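Local coordinates for protein 2-C-methyl-D-erythritol 4-phosphate cytidylyltransferase (Anaerococcus prevotii, PDB 4KT7) that probably transfers the cytidylyl group of CTP to 2-C-methyl-D-erythritol 4-phosphate, releasing diphosphate, in the second step of the DXP pathway to isoprenoids, at residues L96-D110 with T167-Y180. Numbering follows the deposited sequence.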
ATOM      1  N   LEU A  96       9.519  -5.579  26.326  1.00 19.52           N
ATOM      2  CA  LEU A  96       9.617  -7.005  26.668  1.00 18.08           C
ATOM      3  C   LEU A  96      10.270  -7.254  28.019  1.00 20.40           C
ATOM      4  O   LEU A  96       9.890  -8.197  28.728  1.00 18.70           O
ATOM      5  CB  LEU A  96      10.388  -7.784  25.602  1.00 20.77           C
ATOM      6  CG  LEU A  96       9.737  -7.941  24.220  1.00 19.88           C
ATOM      7  CD1 LEU A  96      10.794  -8.410  23.235  1.00 15.84           C
ATOM      8  CD2 LEU A  96       8.575  -8.954  24.252  1.00 14.86           C
ATOM      9  N   LYS A  97      11.251  -6.425  28.378  1.00 18.65           N
ATOM     10  CA  LYS A  97      11.925  -6.537  29.676  1.00 19.24           C
ATOM     11  C   LYS A  97      11.007  -6.194  30.845  1.00 20.58           C
ATOM     12  O   LYS A  97      11.237  -6.639  31.982  1.00 23.89           O
ATOM     13  CB  LYS A  97      13.148  -5.602  29.723  1.00 23.59           C
ATOM     14  CG  LYS A  97      14.415  -6.175  29.092  1.00 26.23           C
ATOM     15  CD  LYS A  97      15.625  -5.275  29.411  1.00 28.82           C
ATOM     16  CE  LYS A  97      15.548  -3.975  28.645  1.00 26.87           C
ATOM     17  NZ  LYS A  97      16.654  -3.024  28.988  1.00 30.57           N
ATOM     18  N   ALA A  98       9.982  -5.387  30.581  1.00 19.90           N
ATOM     19  CA  ALA A  98       9.097  -4.889  31.643  1.00 25.13           C
ATOM     20  C   ALA A  98       7.843  -5.739  31.868  1.00 25.67           C
ATOM     21  O   ALA A  98       6.984  -5.387  32.675  1.00 30.58           O
ATOM     22  CB  ALA A  98       8.695  -3.445  31.366  1.00 21.96           C
ATOM     23  N   LEU A  99       7.735  -6.854  31.155  1.00 24.93           N
ATOM     24  CA  LEU A  99       6.553  -7.710  31.267  1.00 23.30           C
ATOM     25  C   LEU A  99       6.520  -8.421  32.623  1.00 26.64           C
ATOM     26  O   LEU A  99       7.565  -8.738  33.199  1.00 22.29           O
ATOM     27  CB  LEU A  99       6.495  -8.742  30.120  1.00 25.02           C
ATOM     28  CG  LEU A  99       6.373  -8.185  28.691  1.00 24.61           C
ATOM     29  CD1 LEU A  99       6.224  -9.285  27.650  1.00 28.44           C
ATOM     30  CD2 LEU A  99       5.207  -7.220  28.591  1.00 25.11           C
ATOM     31  N   ASP A 100       5.310  -8.642  33.128  1.00 23.63           N
ATOM     32  CA  ASP A 100       5.079  -9.421  34.340  1.00 30.67           C
ATOM     33  C   ASP A 100       5.775 -10.783  34.227  1.00 31.15           C
ATOM     34  O   ASP A 100       5.775 -11.381  33.148  1.00 31.56           O
ATOM     35  CB  ASP A 100       3.578  -9.630  34.472  1.00 34.43           C
ATOM     36  CG  ASP A 100       3.179 -10.093  35.836  1.00 36.99           C
ATOM     37  OD1 ASP A 100       3.381 -11.293  36.131  1.00 35.52           O
ATOM     38  OD2 ASP A 100       2.650  -9.263  36.609  1.00 41.02           O
ATOM     39  N   PRO A 101       6.379 -11.276  35.323  1.00 32.74           N
ATOM     40  CA  PRO A 101       7.072 -12.574  35.287  1.00 34.13           C
ATOM     41  C   PRO A 101       6.165 -13.731  34.859  1.00 31.04           C
ATOM     42  O   PRO A 101       6.647 -14.748  34.350  1.00 26.96           O
ATOM     43  CB  PRO A 101       7.501 -12.781  36.743  1.00 34.98           C
ATOM     44  CG  PRO A 101       7.589 -11.410  37.311  1.00 36.66           C
ATOM     45  CD  PRO A 101       6.498 -10.628  36.641  1.00 36.95           C
ATOM     46  N   GLN A 102       4.860 -13.571  35.063  1.00 27.62           N
ATOM     47  CA  GLN A 102       3.892 -14.608  34.709  1.00 28.49           C
ATOM     48  C   GLN A 102       3.530 -14.583  33.215  1.00 26.50           C
ATOM     49  O   GLN A 102       2.915 -15.519  32.703  1.00 30.41           O
ATOM     50  CB  GLN A 102       2.637 -14.453  35.580  1.00 40.85           C
ATOM     51  CG  GLN A 102       1.555 -15.498  35.353  1.00 49.95           C
ATOM     52  CD  GLN A 102       0.376 -15.324  36.294  1.00 58.65           C
ATOM     53  OE1 GLN A 102       0.484 -14.654  37.325  1.00 64.28           O
ATOM     54  NE2 GLN A 102      -0.757 -15.931  35.944  1.00 58.69           N
ATOM     55  N   SER A 103       3.941 -13.538  32.501  1.00 24.51           N
ATOM     56  CA  SER A 103       3.532 -13.401  31.100  1.00 28.36           C
ATOM     57  C   SER A 103       3.973 -14.581  30.210  1.00 25.30           C
ATOM     58  O   SER A 103       5.163 -14.894  30.118  1.00 25.96           O
ATOM     59  CB  SER A 103       4.075 -12.100  30.520  1.00 21.12           C
ATOM     60  OG  SER A 103       3.615 -11.956  29.183  1.00 23.77           O
ATOM     61  N   GLU A 104       3.026 -15.250  29.554  1.00 22.92           N
ATOM     62  CA  GLU A 104       3.411 -16.329  28.642  1.00 21.80           C
ATOM     63  C   GLU A 104       3.141 -16.009  27.182  1.00 21.06           C
ATOM     64  O   GLU A 104       3.634 -16.708  26.294  1.00 24.12           O
ATOM     65  CB  GLU A 104       2.709 -17.636  29.001  1.00 23.90           C
ATOM     66  CG  GLU A 104       3.136 -18.243  30.321  1.00 53.73           C
ATOM     67  CD  GLU A 104       3.130 -19.757  30.274  1.00 57.28           C
ATOM     68  OE1 GLU A 104       4.025 -20.330  29.608  1.00 59.86           O
ATOM     69  OE2 GLU A 104       2.228 -20.371  30.887  1.00 54.77           O
ATOM     70  N   LEU A 105       2.329 -14.986  26.936  1.00 20.88           N
ATOM     71  CA  LEU A 105       1.981 -14.581  25.567  1.00 23.79           C
ATOM     72  C   LEU A 105       2.072 -13.068  25.450  1.00 21.50           C
ATOM     73  O   LEU A 105       1.695 -12.363  26.380  1.00 24.67           O
ATOM     74  CB  LEU A 105       0.556 -15.034  25.226  1.00 22.96           C
ATOM     75  CG  LEU A 105       0.272 -16.533  25.271  1.00 24.46           C
ATOM     76  CD1 LEU A 105      -1.233 -16.814  25.236  1.00 26.54           C
ATOM     77  CD2 LEU A 105       0.984 -17.263  24.134  1.00 20.78           C
ATOM     78  N   VAL A 106       2.576 -12.552  24.329  1.00 16.44           N
ATOM     79  CA  VAL A 106       2.692 -11.102  24.186  1.00 15.72           C
ATOM     80  C   VAL A 106       2.155 -10.647  22.843  1.00 27.17           C
ATOM     81  O   VAL A 106       2.497 -11.214  21.796  1.00 18.36           O
ATOM     82  CB  VAL A 106       4.142 -10.592  24.394  1.00 20.27           C
ATOM     83  CG1 VAL A 106       5.120 -11.371  23.554  1.00 20.29           C
ATOM     84  CG2 VAL A 106       4.252  -9.098  24.084  1.00 21.92           C
ATOM     85  N   LEU A 107       1.275  -9.653  22.889  1.00 15.79           N
ATOM     86  CA  LEU A 107       0.772  -8.999  21.688  1.00 18.02           C
ATOM     87  C   LEU A 107       1.434  -7.621  21.586  1.00 23.16           C
ATOM     88  O   LEU A 107       1.589  -6.915  22.585  1.00 22.70           O
ATOM     89  CB  LEU A 107      -0.762  -8.877  21.787  1.00 18.31           C
ATOM     90  CG  LEU A 107      -1.547  -8.078  20.739  1.00 19.20           C
ATOM     91  CD1 LEU A 107      -2.920  -8.727  20.524  1.00 19.00           C
ATOM     92  CD2 LEU A 107      -1.722  -6.623  21.172  1.00 23.37           C
ATOM     93  N   THR A 108       1.845  -7.236  20.383  1.00 21.45           N
ATOM     94  CA  THR A 108       2.446  -5.922  20.190  1.00 19.86           C
ATOM     95  C   THR A 108       1.539  -5.136  19.260  1.00 22.78           C
ATOM     96  O   THR A 108       0.871  -5.730  18.419  1.00 22.16           O
ATOM     97  CB  THR A 108       3.844  -6.032  19.567  1.00 21.23           C
ATOM     98  OG1 THR A 108       3.742  -6.651  18.268  1.00 23.63           O
ATOM     99  CG2 THR A 108       4.721  -6.895  20.445  1.00 18.76           C
ATOM    100  N   HIS A 109       1.506  -3.814  19.397  1.00 18.10           N
ATOM    101  CA  HIS A 109       0.689  -2.999  18.491  1.00 18.35           C
ATOM    102  C   HIS A 109       1.217  -1.577  18.462  1.00 24.04           C
ATOM    103  O   HIS A 109       1.682  -1.070  19.497  1.00 26.36           O
ATOM    104  CB  HIS A 109      -0.774  -2.997  18.936  1.00 16.45           C
ATOM    105  CG  HIS A 109      -1.689  -2.216  18.034  1.00 19.32           C
ATOM    106  ND1 HIS A 109      -2.093  -2.687  16.794  1.00 18.82           N
ATOM    107  CD2 HIS A 109      -2.291  -1.020  18.198  1.00 18.69           C
ATOM    108  CE1 HIS A 109      -2.921  -1.809  16.251  1.00 22.61           C
ATOM    109  NE2 HIS A 109      -3.058  -0.788  17.072  1.00 19.86           N
ATOM    110  N   ASP A 110       1.139  -0.940  17.286  1.00 21.27           N
ATOM    111  CA  ASP A 110       1.608   0.438  17.116  1.00 18.69           C
ATOM    112  C   ASP A 110       0.630   1.402  17.756  1.00 24.58           C
ATOM    113  O   ASP A 110      -0.564   1.409  17.415  1.00 28.71           O
ATOM    114  CB  ASP A 110       1.715   0.826  15.626  1.00 23.53           C
ATOM    115  CG  ASP A 110       2.719  -0.016  14.852  1.00 34.15           C
ATOM    116  OD1 ASP A 110       3.677  -0.543  15.472  1.00 36.39           O
ATOM    117  OD2 ASP A 110       2.552  -0.136  13.608  1.00 35.61           O
ATOM    118  N   THR A 167      -0.361  -4.081  12.253  1.00 16.21           N
ATOM    119  CA  THR A 167      -0.293  -4.634  13.604  1.00 14.95           C
ATOM    120  C   THR A 167      -1.727  -4.650  14.105  1.00 16.23           C
ATOM    121  O   THR A 167      -2.545  -3.876  13.614  1.00 18.61           O
ATOM    122  CB  THR A 167       0.630  -3.816  14.530  1.00 21.70           C
ATOM    123  OG1 THR A 167      -0.045  -2.633  14.964  1.00 19.46           O
ATOM    124  CG2 THR A 167       1.944  -3.453  13.834  1.00 21.50           C
ATOM    125  N   PRO A 168      -2.049  -5.493  15.097  1.00 18.45           N
ATOM    126  CA  PRO A 168      -1.174  -6.258  16.001  1.00 13.49           C
ATOM    127  C   PRO A 168      -0.470  -7.477  15.409  1.00 16.91           C
ATOM    128  O   PRO A 168      -0.779  -7.959  14.306  1.00 16.25           O
ATOM    129  CB  PRO A 168      -2.134  -6.723  17.097  1.00 20.03           C
ATOM    130  CG  PRO A 168      -3.432  -6.885  16.380  1.00 15.65           C
ATOM    131  CD  PRO A 168      -3.476  -5.704  15.413  1.00 15.44           C
ATOM    132  N   GLN A 169       0.524  -7.931  16.164  1.00 14.73           N
ATOM    133  CA  GLN A 169       1.210  -9.187  15.948  1.00 14.55           C
ATOM    134  C   GLN A 169       1.244  -9.804  17.343  1.00 18.85           C
ATOM    135  O   GLN A 169       1.099  -9.080  18.319  1.00 17.33           O
ATOM    136  CB  GLN A 169       2.642  -8.917  15.469  1.00 13.27           C
ATOM    137  CG  GLN A 169       2.749  -8.195  14.135  1.00 25.69           C
ATOM    138  CD  GLN A 169       4.176  -8.195  13.602  1.00 23.18           C
ATOM    139  OE1 GLN A 169       5.140  -8.288  14.365  1.00 19.27           O
ATOM    140  NE2 GLN A 169       4.313  -8.116  12.291  1.00 16.11           N
ATOM    141  N   ALA A 170       1.427 -11.115  17.464  1.00 12.29           N
ATOM    142  CA  ALA A 170       1.549 -11.699  18.805  1.00 12.10           C
ATOM    143  C   ALA A 170       2.361 -12.994  18.782  1.00 17.77           C
ATOM    144  O   ALA A 170       2.432 -13.664  17.748  1.00 20.67           O
ATOM    145  CB  ALA A 170       0.150 -11.943  19.411  1.00 13.87           C
ATOM    146  N   PHE A 171       2.966 -13.342  19.922  1.00 14.40           N
ATOM    147  CA  PHE A 171       3.936 -14.447  19.996  1.00 15.80           C
ATOM    148  C   PHE A 171       3.910 -15.122  21.348  1.00 23.18           C
ATOM    149  O   PHE A 171       3.481 -14.516  22.339  1.00 16.60           O
ATOM    150  CB  PHE A 171       5.374 -13.925  19.790  1.00 12.53           C
ATOM    151  CG  PHE A 171       5.511 -13.020  18.627  1.00 17.11           C
ATOM    152  CD1 PHE A 171       5.777 -13.526  17.362  1.00 16.82           C
ATOM    153  CD2 PHE A 171       5.327 -11.659  18.778  1.00 15.88           C
ATOM    154  CE1 PHE A 171       5.861 -12.675  16.273  1.00 19.93           C
ATOM    155  CE2 PHE A 171       5.428 -10.805  17.686  1.00 13.67           C
ATOM    156  CZ  PHE A 171       5.681 -11.322  16.440  1.00 11.69           C
ATOM    157  N   ASP A 172       4.392 -16.364  21.371  1.00 24.22           N
ATOM    158  CA  ASP A 172       4.856 -17.036  22.589  1.00 22.52           C
ATOM    159  C   ASP A 172       5.912 -16.125  23.211  1.00 22.07           C
ATOM    160  O   ASP A 172       6.847 -15.690  22.525  1.00 16.99           O
ATOM    161  CB  ASP A 172       5.447 -18.411  22.214  1.00 21.24           C
ATOM    162  CG  ASP A 172       5.938 -19.204  23.421  1.00 22.22           C
ATOM    163  OD1 ASP A 172       7.072 -18.959  23.872  1.00 26.19           O
ATOM    164  OD2 ASP A 172       5.218 -20.098  23.908  1.00 25.94           O
ATOM    165  N   LYS A 173       5.759 -15.782  24.488  1.00 21.08           N
ATOM    166  CA  LYS A 173       6.654 -14.792  25.100  1.00 14.96           C
ATOM    167  C   LYS A 173       8.118 -15.230  25.217  1.00 14.51           C
ATOM    168  O   LYS A 173       9.011 -14.445  24.934  1.00 19.67           O
ATOM    169  CB  LYS A 173       6.137 -14.350  26.484  1.00 23.88           C
ATOM    170  CG  LYS A 173       6.961 -13.224  27.140  1.00 24.19           C
ATOM    171  CD  LYS A 173       7.892 -13.739  28.240  1.00 28.79           C
ATOM    172  CE  LYS A 173       8.797 -12.600  28.733  1.00 34.24           C
ATOM    173  NZ  LYS A 173       9.827 -13.031  29.723  1.00 41.57           N
ATOM    174  N   LYS A 174       8.379 -16.458  25.650  1.00 20.74           N
ATOM    175  CA  LYS A 174       9.773 -16.908  25.738  1.00 23.53           C
ATOM    176  C   LYS A 174      10.416 -16.934  24.367  1.00 24.65           C
ATOM    177  O   LYS A 174      11.579 -16.596  24.200  1.00 27.33           O
ATOM    178  CB  LYS A 174       9.873 -18.301  26.354  1.00 28.53           C
ATOM    179  CG  LYS A 174       9.589 -18.327  27.834  1.00 33.98           C
ATOM    180  CD  LYS A 174      10.231 -19.535  28.496  1.00 45.40           C
ATOM    181  CE  LYS A 174      10.060 -19.476  30.005  1.00 50.50           C
ATOM    182  NZ  LYS A 174      10.893 -20.500  30.700  1.00 59.02           N
ATOM    183  N   LEU A 175       9.642 -17.327  23.377  1.00 22.19           N
ATOM    184  CA  LEU A 175      10.175 -17.443  22.042  1.00 24.03           C
ATOM    185  C   LEU A 175      10.563 -16.084  21.504  1.00 18.39           C
ATOM    186  O   LEU A 175      11.704 -15.894  21.105  1.00 20.06           O
ATOM    187  CB  LEU A 175       9.164 -18.114  21.127  1.00 25.04           C
ATOM    188  CG  LEU A 175       9.665 -18.458  19.728  1.00 26.61           C
ATOM    189  CD1 LEU A 175      10.964 -19.239  19.818  1.00 32.07           C
ATOM    190  CD2 LEU A 175       8.594 -19.284  18.998  1.00 25.32           C
ATOM    191  N   ILE A 176       9.631 -15.127  21.497  1.00 16.80           N
ATOM    192  CA  ILE A 176       9.964 -13.803  20.980  1.00 14.02           C
ATOM    193  C   ILE A 176      11.055 -13.123  21.796  1.00 15.59           C
ATOM    194  O   ILE A 176      11.925 -12.462  21.229  1.00 16.68           O
ATOM    195  CB  ILE A 176       8.730 -12.883  20.809  1.00 14.45           C
ATOM    196  CG1 ILE A 176       9.066 -11.697  19.907  1.00 16.33           C
ATOM    197  CG2 ILE A 176       8.215 -12.387  22.141  1.00 22.73           C
ATOM    198  CD1 ILE A 176       9.539 -12.127  18.516  1.00 16.24           C
ATOM    199  N   TYR A 177      11.044 -13.305  23.118  1.00 17.01           N
ATOM    200  CA  TYR A 177      12.109 -12.744  23.937  1.00 20.81           C
ATOM    201  C   TYR A 177      13.454 -13.360  23.545  1.00 19.76           C
ATOM    202  O   TYR A 177      14.454 -12.645  23.417  1.00 19.17           O
ATOM    203  CB  TYR A 177      11.838 -12.982  25.428  1.00 22.20           C
ATOM    204  CG  TYR A 177      12.730 -12.181  26.366  1.00 28.24           C
ATOM    205  CD1 TYR A 177      14.026 -12.599  26.661  1.00 27.80           C
ATOM    206  CD2 TYR A 177      12.266 -11.018  26.981  1.00 27.48           C
ATOM    207  CE1 TYR A 177      14.840 -11.870  27.533  1.00 27.63           C
ATOM    208  CE2 TYR A 177      13.071 -10.294  27.869  1.00 27.64           C
ATOM    209  CZ  TYR A 177      14.351 -10.722  28.135  1.00 27.79           C
ATOM    210  OH  TYR A 177      15.145 -10.000  28.997  1.00 31.65           O
ATOM    211  N   ALA A 178      13.491 -14.681  23.367  1.00 20.87           N
ATOM    212  CA  ALA A 178      14.747 -15.348  22.993  1.00 18.13           C
ATOM    213  C   ALA A 178      15.232 -14.874  21.616  1.00 17.79           C
ATOM    214  O   ALA A 178      16.425 -14.628  21.402  1.00 23.27           O
ATOM    215  CB  ALA A 178      14.581 -16.870  23.005  1.00 19.60           C
HETATM  216  N   MSE A 179      14.300 -14.739  20.686  1.00 21.35           N
HETATM  217  CA  MSE A 179      14.618 -14.245  19.349  1.00 22.88           C
HETATM  218  C   MSE A 179      15.190 -12.834  19.444  1.00 24.78           C
HETATM  219  O   MSE A 179      16.104 -12.479  18.702  1.00 21.55           O
HETATM  220  CB  MSE A 179      13.354 -14.206  18.479  1.00 16.15           C
HETATM  221  CG  MSE A 179      12.745 -15.564  18.060  1.00 28.62           C
HETATM  222 SE   MSE A 179      14.036 -16.628  17.081  0.62 38.07          SE
HETATM  223  CE  MSE A 179      14.658 -17.704  18.586  1.00 30.96           C
ATOM    224  N   TYR A 180      14.633 -12.029  20.348  1.00 20.99           N
ATOM    225  CA  TYR A 180      15.087 -10.656  20.527  1.00 18.58           C
ATOM    226  C   TYR A 180      16.517 -10.584  21.049  1.00 26.32           C
ATOM    227  O   TYR A 180      17.323  -9.750  20.598  1.00 21.62           O
ATOM    228  CB  TYR A 180      14.107  -9.857  21.405  1.00 17.46           C
ATOM    229  CG  TYR A 180      13.364  -8.824  20.595  1.00 18.67           C
ATOM    230  CD1 TYR A 180      12.216  -9.155  19.899  1.00 16.02           C
ATOM    231  CD2 TYR A 180      13.863  -7.535  20.462  1.00 24.04           C
ATOM    232  CE1 TYR A 180      11.542  -8.209  19.123  1.00 20.50           C
ATOM    233  CE2 TYR A 180      13.214  -6.591  19.690  1.00 27.14           C
ATOM    234  CZ  TYR A 180      12.056  -6.935  19.019  1.00 22.65           C
ATOM    235  OH  TYR A 180      11.412  -5.993  18.247  1.00 22.24           O
TER
HETATM  236  O   HOH W   1      10.812 -10.366  30.446  1.00 33.66           O
HETATM  237  O   HOH W   2       6.164 -18.206  26.813  1.00 24.92           O
HETATM  238  O   HOH W   3       3.357 -19.929  25.780  1.00 42.06           O
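Strand 168-172 runs antiparallel to strand 105-110 in the central mixed sheet of this GT-A-like, nucleotide-binding fold, and helix 173-180 then packs against the end of helix 88-97. Backbone bonds pair V106 with F171 and T108 with Q169; V106 N to F171 O is 2.9 Å and nearly straight at 172°. Where the strand gives way to the helix, K173 N donates to E104 O. D172 caps that helix, its OD1 accepting from L175 N through the anti lone pair.

On one face of the pair, CG1 of V106 meets CG2 of I176 at 3.6 Å, the two side chains crossing at about a right angle. L96 fits beside them: CD2 touches the same I176 methyl, while CD1 makes a CH-pi contact over the Y180 ring, 4.0 Å from its centroid. K173 has CG anti to its backbone N (chi1 -175°), which brings CG near L99 CD1 and S103; after a bend at chi2 the chain runs on, and NZ donates to a water that in turn donates to L96 O. The other face joins L107 to A170, with L107 CG 3.9 Å from P168 CB.

At the far end, just before the cis peptide that joins it to P168, T167 uses OG1 to accept from D110 N at 3.1 Å, and the same oxygen lies 2.7 Å from H109 ND1. A valine in place of T167 would probably leave D110 N without this acceptor and set a methyl against the imidazole. The carboxylate of D110 itself pairs with R113, whose carbonyl holds H109 NE2.

Helix 118-127 covers L107 and P168 through F121, strand 10-16 flanks strand 105-110 on its other edge, and strand 133-139 continues the sheet beyond strand 168-172.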